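Local coordinates for protein putative dehydratase (Mesorhizobium loti, PDB 2POZ) that is of unproven function but belongs to the mandelate racemase/muconate lactonizing enzyme family and probably acts as a lyase, perhaps a dehydratase, at residues D122-A134 with A144-F158. Residues are numbered along the deposited sequence; the frame is centred on the assembly and turned at random.
Sequences DRVRAYANGWYGA and AVERPLKEGYGALKF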
loop_
_atom_site.group_PDB
_atom_site.type_symbol
_atom_site.label_atom_id
_atom_site.label_comp_id
_atom_site.label_asym_id
_atom_site.label_seq_id
_atom_site.Cartn_x
_atom_site.Cartn_y
_atom_site.Cartn_z
ATOM N N ASP A 122 34.295 -27.270 -1.598
ATOM C CA ASP A 122 35.416 -27.707 -0.764
ATOM C C ASP A 122 36.248 -26.550 -0.223
ATOM O O ASP A 122 37.147 -26.755 0.584
ATOM C CB ASP A 122 36.337 -28.647 -1.550
ATOM C CG ASP A 122 35.627 -29.902 -2.016
ATOM O OD1 ASP A 122 35.011 -30.590 -1.176
ATOM O OD2 ASP A 122 35.688 -30.197 -3.226
ATOM N N ARG A 123 35.957 -25.339 -0.672
ATOM C CA ARG A 123 36.701 -24.174 -0.215
ATOM C C ARG A 123 35.899 -22.918 -0.512
ATOM O O ARG A 123 35.007 -22.931 -1.359
ATOM C CB ARG A 123 38.067 -24.104 -0.915
ATOM C CG ARG A 123 37.988 -23.856 -2.414
ATOM C CD ARG A 123 39.357 -23.938 -3.074
ATOM N NE ARG A 123 39.418 -23.138 -4.297
ATOM C CZ ARG A 123 38.774 -23.422 -5.428
ATOM N NH1 ARG A 123 38.012 -24.505 -5.515
ATOM N NH2 ARG A 123 38.874 -22.601 -6.468
ATOM N N VAL A 124 36.213 -21.837 0.195
ATOM C CA VAL A 124 35.516 -20.579 -0.012
ATOM C C VAL A 124 36.488 -19.425 -0.108
ATOM O O VAL A 124 37.505 -19.388 0.582
ATOM C CB VAL A 124 34.543 -20.258 1.138
ATOM C CG1 VAL A 124 33.386 -21.238 1.139
ATOM C CG2 VAL A 124 35.290 -20.293 2.467
ATOM N N ARG A 125 36.163 -18.484 -0.979
ATOM C CA ARG A 125 36.966 -17.295 -1.160
ATOM C C ARG A 125 36.563 -16.325 -0.048
ATOM O O ARG A 125 35.417 -16.330 0.408
ATOM C CB ARG A 125 36.668 -16.679 -2.521
ATOM C CG ARG A 125 37.463 -15.434 -2.818
ATOM C CD ARG A 125 37.108 -14.906 -4.189
ATOM N NE ARG A 125 37.632 -13.563 -4.376
ATOM C CZ ARG A 125 36.880 -12.517 -4.688
ATOM N NH1 ARG A 125 35.572 -12.667 -4.847
ATOM N NH2 ARG A 125 37.437 -11.325 -4.839
ATOM N N ALA A 126 37.496 -15.490 0.387
ATOM C CA ALA A 126 37.195 -14.544 1.447
ATOM C C ALA A 126 37.695 -13.153 1.119
ATOM O O ALA A 126 38.571 -12.991 0.282
ATOM C CB ALA A 126 37.829 -15.015 2.759
ATOM N N TYR A 127 37.116 -12.151 1.769
ATOM C CA TYR A 127 37.575 -10.787 1.593
ATOM C C TYR A 127 38.254 -10.457 2.916
ATOM O O TYR A 127 37.980 -11.097 3.931
ATOM C CB TYR A 127 36.410 -9.827 1.294
ATOM C CG TYR A 127 35.372 -9.654 2.379
ATOM C CD1 TYR A 127 35.609 -8.835 3.483
ATOM C CD2 TYR A 127 34.122 -10.271 2.276
ATOM C CE1 TYR A 127 34.623 -8.629 4.458
ATOM C CE2 TYR A 127 33.130 -10.076 3.243
ATOM C CZ TYR A 127 33.388 -9.255 4.328
ATOM O OH TYR A 127 32.416 -9.074 5.290
ATOM N N ALA A 128 39.153 -9.485 2.910
ATOM C CA ALA A 128 39.849 -9.117 4.133
ATOM C C ALA A 128 39.262 -7.874 4.811
ATOM O O ALA A 128 38.867 -6.914 4.153
ATOM C CB ALA A 128 41.346 -8.901 3.834
ATOM N N ASN A 129 39.203 -7.917 6.138
ATOM C CA ASN A 129 38.716 -6.798 6.934
ATOM C C ASN A 129 39.764 -6.611 8.034
ATOM O O ASN A 129 40.685 -7.429 8.160
ATOM C CB ASN A 129 37.357 -7.128 7.563
ATOM C CG ASN A 129 36.589 -5.888 7.993
ATOM O OD1 ASN A 129 37.148 -4.796 8.093
ATOM N ND2 ASN A 129 35.294 -6.057 8.264
ATOM N N GLY A 130 39.628 -5.545 8.818
ATOM C CA GLY A 130 40.554 -5.288 9.912
ATOM C C GLY A 130 41.988 -4.939 9.539
ATOM O O GLY A 130 42.882 -4.997 10.387
ATOM N N TRP A 131 42.214 -4.559 8.289
ATOM C CA TRP A 131 43.564 -4.227 7.825
ATOM C C TRP A 131 43.872 -2.729 7.868
ATOM O O TRP A 131 44.949 -2.310 7.449
ATOM C CB TRP A 131 43.750 -4.724 6.389
ATOM C CG TRP A 131 42.602 -4.340 5.471
ATOM C CD1 TRP A 131 41.439 -5.032 5.280
ATOM C CD2 TRP A 131 42.493 -3.150 4.677
ATOM N NE1 TRP A 131 40.613 -4.348 4.420
ATOM C CE2 TRP A 131 41.233 -3.189 4.036
ATOM C CE3 TRP A 131 43.336 -2.051 4.447
ATOM C CZ2 TRP A 131 40.792 -2.172 3.181
ATOM C CZ3 TRP A 131 42.896 -1.041 3.595
ATOM C CH2 TRP A 131 41.635 -1.109 2.974
ATOM N N TYR A 132 42.939 -1.930 8.387
ATOM C CA TYR A 132 43.099 -0.472 8.440
ATOM C C TYR A 132 42.897 0.081 9.855
ATOM O O TYR A 132 42.478 1.225 10.033
ATOM C CB TYR A 132 42.079 0.162 7.489
ATOM C CG TYR A 132 40.677 -0.339 7.742
ATOM C CD1 TYR A 132 39.820 0.336 8.613
ATOM C CD2 TYR A 132 40.242 -1.548 7.192
ATOM C CE1 TYR A 132 38.565 -0.186 8.939
ATOM C CE2 TYR A 132 38.993 -2.079 7.512
ATOM C CZ TYR A 132 38.161 -1.395 8.388
ATOM O OH TYR A 132 36.937 -1.924 8.733
ATOM N N GLY A 133 43.222 -0.736 10.849
ATOM C CA GLY A 133 43.049 -0.360 12.242
ATOM C C GLY A 133 43.559 0.983 12.730
ATOM O O GLY A 133 43.000 1.537 13.680
ATOM N N ALA A 134 44.607 1.515 12.106
ATOM C CA ALA A 134 45.163 2.799 12.527
ATOM C C ALA A 134 45.124 3.839 11.413
ATOM O O ALA A 134 45.587 4.964 11.589
ATOM C CB ALA A 134 46.615 2.610 13.011
ATOM N N ALA A 144 47.811 0.871 3.803
ATOM C CA ALA A 144 47.182 -0.257 4.482
ATOM C C ALA A 144 46.724 -1.414 3.591
ATOM O O ALA A 144 46.639 -2.548 4.064
ATOM C CB ALA A 144 46.013 0.241 5.322
ATOM N N VAL A 145 46.423 -1.148 2.318
ATOM C CA VAL A 145 45.964 -2.225 1.428
ATOM C C VAL A 145 47.089 -3.194 1.068
ATOM O O VAL A 145 46.841 -4.349 0.714
ATOM C CB VAL A 145 45.377 -1.687 0.091
ATOM C CG1 VAL A 145 44.340 -0.596 0.362
ATOM C CG2 VAL A 145 46.498 -1.168 -0.809
ATOM N N GLU A 146 48.327 -2.720 1.168
ATOM C CA GLU A 146 49.487 -3.532 0.819
ATOM C C GLU A 146 49.580 -4.911 1.473
ATOM O O GLU A 146 49.798 -5.905 0.780
ATOM C CB GLU A 146 50.768 -2.744 1.099
ATOM C CG GLU A 146 51.053 -1.648 0.079
ATOM C CD GLU A 146 52.098 -0.663 0.573
ATOM O OE1 GLU A 146 53.060 -1.104 1.244
ATOM O OE2 GLU A 146 51.958 0.547 0.291
ATOM N N ARG A 147 49.420 -4.987 2.791
ATOM C CA ARG A 147 49.524 -6.283 3.456
ATOM C C ARG A 147 48.460 -7.296 3.002
ATOM O O ARG A 147 48.797 -8.394 2.544
ATOM C CB ARG A 147 49.475 -6.121 4.980
ATOM C CG ARG A 147 49.591 -7.446 5.721
ATOM C CD ARG A 147 49.519 -7.274 7.227
ATOM N NE ARG A 147 49.115 -8.515 7.890
ATOM C CZ ARG A 147 47.928 -9.102 7.731
ATOM N NH1 ARG A 147 47.014 -8.565 6.929
ATOM N NH2 ARG A 147 47.654 -10.228 8.374
ATOM N N PRO A 148 47.165 -6.952 3.120
ATOM C CA PRO A 148 46.183 -7.946 2.674
ATOM C C PRO A 148 46.354 -8.360 1.208
ATOM O O PRO A 148 46.201 -9.532 0.868
ATOM C CB PRO A 148 44.835 -7.267 2.960
ATOM C CG PRO A 148 45.160 -5.803 2.903
ATOM C CD PRO A 148 46.494 -5.744 3.628
ATOM N N LEU A 149 46.689 -7.410 0.344
ATOM C CA LEU A 149 46.877 -7.728 -1.063
ATOM C C LEU A 149 48.093 -8.634 -1.290
ATOM O O LEU A 149 48.089 -9.460 -2.201
ATOM C CB LEU A 149 46.999 -6.445 -1.888
ATOM C CG LEU A 149 45.733 -5.575 -1.882
ATOM C CD1 LEU A 149 45.956 -4.358 -2.760
ATOM C CD2 LEU A 149 44.528 -6.380 -2.377
ATOM N N LYS A 150 49.125 -8.485 -0.462
ATOM C CA LYS A 150 50.312 -9.326 -0.591
ATOM C C LYS A 150 49.944 -10.744 -0.166
ATOM O O LYS A 150 50.550 -11.718 -0.615
ATOM C CB LYS A 150 51.451 -8.812 0.296
ATOM C CG LYS A 150 52.098 -7.512 -0.171
ATOM C CD LYS A 150 53.073 -7.727 -1.325
ATOM C CE LYS A 150 53.829 -6.431 -1.656
ATOM N NZ LYS A 150 54.865 -6.600 -2.720
ATOM N N GLU A 151 48.952 -10.851 0.712
ATOM C CA GLU A 151 48.491 -12.149 1.181
ATOM C C GLU A 151 47.602 -12.844 0.148
ATOM O O GLU A 151 47.217 -13.998 0.334
ATOM C CB GLU A 151 47.727 -11.997 2.497
ATOM C CG GLU A 151 48.606 -11.727 3.707
ATOM C CD GLU A 151 47.795 -11.592 4.983
ATOM O OE1 GLU A 151 47.151 -10.537 5.187
ATOM O OE2 GLU A 151 47.790 -12.550 5.782
ATOM N N GLY A 152 47.253 -12.137 -0.924
ATOM C CA GLY A 152 46.439 -12.751 -1.962
ATOM C C GLY A 152 44.943 -12.476 -1.994
ATOM O O GLY A 152 44.223 -13.090 -2.791
ATOM N N TYR A 153 44.462 -11.571 -1.147
ATOM C CA TYR A 153 43.035 -11.245 -1.129
ATOM C C TYR A 153 42.650 -10.511 -2.407
ATOM O O TYR A 153 43.381 -9.633 -2.873
ATOM C CB TYR A 153 42.704 -10.378 0.096
ATOM C CG TYR A 153 42.759 -11.146 1.392
ATOM C CD1 TYR A 153 41.685 -11.937 1.798
ATOM C CD2 TYR A 153 43.914 -11.149 2.177
ATOM C CE1 TYR A 153 41.758 -12.718 2.942
ATOM C CE2 TYR A 153 43.999 -11.930 3.331
ATOM C CZ TYR A 153 42.918 -12.712 3.699
ATOM O OH TYR A 153 43.012 -13.527 4.798
ATOM N N GLY A 154 41.504 -10.876 -2.975
ATOM C CA GLY A 154 41.038 -10.224 -4.186
ATOM C C GLY A 154 39.891 -9.288 -3.858
ATOM O O GLY A 154 39.262 -8.709 -4.742
ATOM N N ALA A 155 39.621 -9.137 -2.566
ATOM C CA ALA A 155 38.538 -8.282 -2.111
ATOM C C ALA A 155 38.838 -7.738 -0.717
ATOM O O ALA A 155 39.363 -8.445 0.147
ATOM C CB ALA A 155 37.230 -9.067 -2.110
ATOM N N LEU A 156 38.496 -6.474 -0.508
ATOM C CA LEU A 156 38.749 -5.809 0.762
ATOM C C LEU A 156 37.536 -5.023 1.249
ATOM O O LEU A 156 36.860 -4.361 0.458
ATOM C CB LEU A 156 39.918 -4.824 0.609
ATOM C CG LEU A 156 41.249 -5.302 0.029
ATOM C CD1 LEU A 156 42.118 -4.083 -0.274
ATOM C CD2 LEU A 156 41.952 -6.240 1.004
ATOM N N LYS A 157 37.262 -5.099 2.548
ATOM C CA LYS A 157 36.166 -4.328 3.128
ATOM C C LYS A 157 36.762 -3.345 4.123
ATOM O O LYS A 157 37.717 -3.674 4.831
ATOM C CB LYS A 157 35.150 -5.217 3.863
ATOM C CG LYS A 157 33.927 -4.406 4.323
ATOM C CD LYS A 157 32.784 -5.266 4.866
ATOM C CE LYS A 157 32.932 -5.551 6.348
ATOM N NZ LYS A 157 31.824 -6.445 6.827
ATOM N N PHE A 158 36.204 -2.139 4.184
ATOM C CA PHE A 158 36.703 -1.143 5.124
ATOM C C PHE A 158 35.655 -0.101 5.494
ATOM O O PHE A 158 34.703 0.138 4.754
ATOM C CB PHE A 158 37.964 -0.462 4.561
ATOM C CG PHE A 158 37.746 0.254 3.257
ATOM C CD1 PHE A 158 37.740 1.643 3.206
ATOM C CD2 PHE A 158 37.561 -0.461 2.075
ATOM C CE1 PHE A 158 37.551 2.318 1.995
ATOM C CE2 PHE A 158 37.370 0.202 0.861
ATOM C CZ PHE A 158 37.367 1.597 0.822
HETATM O O HOH W 1 39.882 -12.920 -1.979
HETATM O O HOH W 2 47.462 -3.203 6.470
#
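Trp131 inserts its indole between helix 146-150 and strand 155-158. Leu156 CD2 lies over one indole face, and Pro148 CG packs against Trp131 CG. Tyr132 turns its edge to the opposite face, with CD2 over the indole's middle. Trp131 CZ3 meets Val145 CG1 at 3.6 Å, and Ala144 CB sits at the indole edge. Phe158 CB is 3.6 Å from Trp131 CZ2 and makes a CH-pi contact over the Tyr132 ring. Ala128 CB rests on the middle of the Tyr153 ring, a second CH-pi contact, 3.6 Å from the centroid.

The backbones join at one parallel bridge. Ala128 N donates to Ala155 O (3.0 Å); Lys157 N gives Ala128 O a nearly straight bond (2.9 Å, 176°). Trp131 NE1 bonds weakly to Lys157 O and Ala128 O.

A late turn in the Lys157 chain (chi3 87°) brings NZ to Tyr127 OH, to which it donates at 3.1 Å. That amine also salt-bridges Glu231 and Glu332.

A beta-alpha-beta crossover through helices 138-144 and 146-150 joins strands 123-128 and 155-158, probably the first two of the enolase-type barrel. Strand 123-128 pairs with 357-359 and closes the barrel on 331-333. Val192 of helix 179-196 packs on Trp131, Val145 and Phe158.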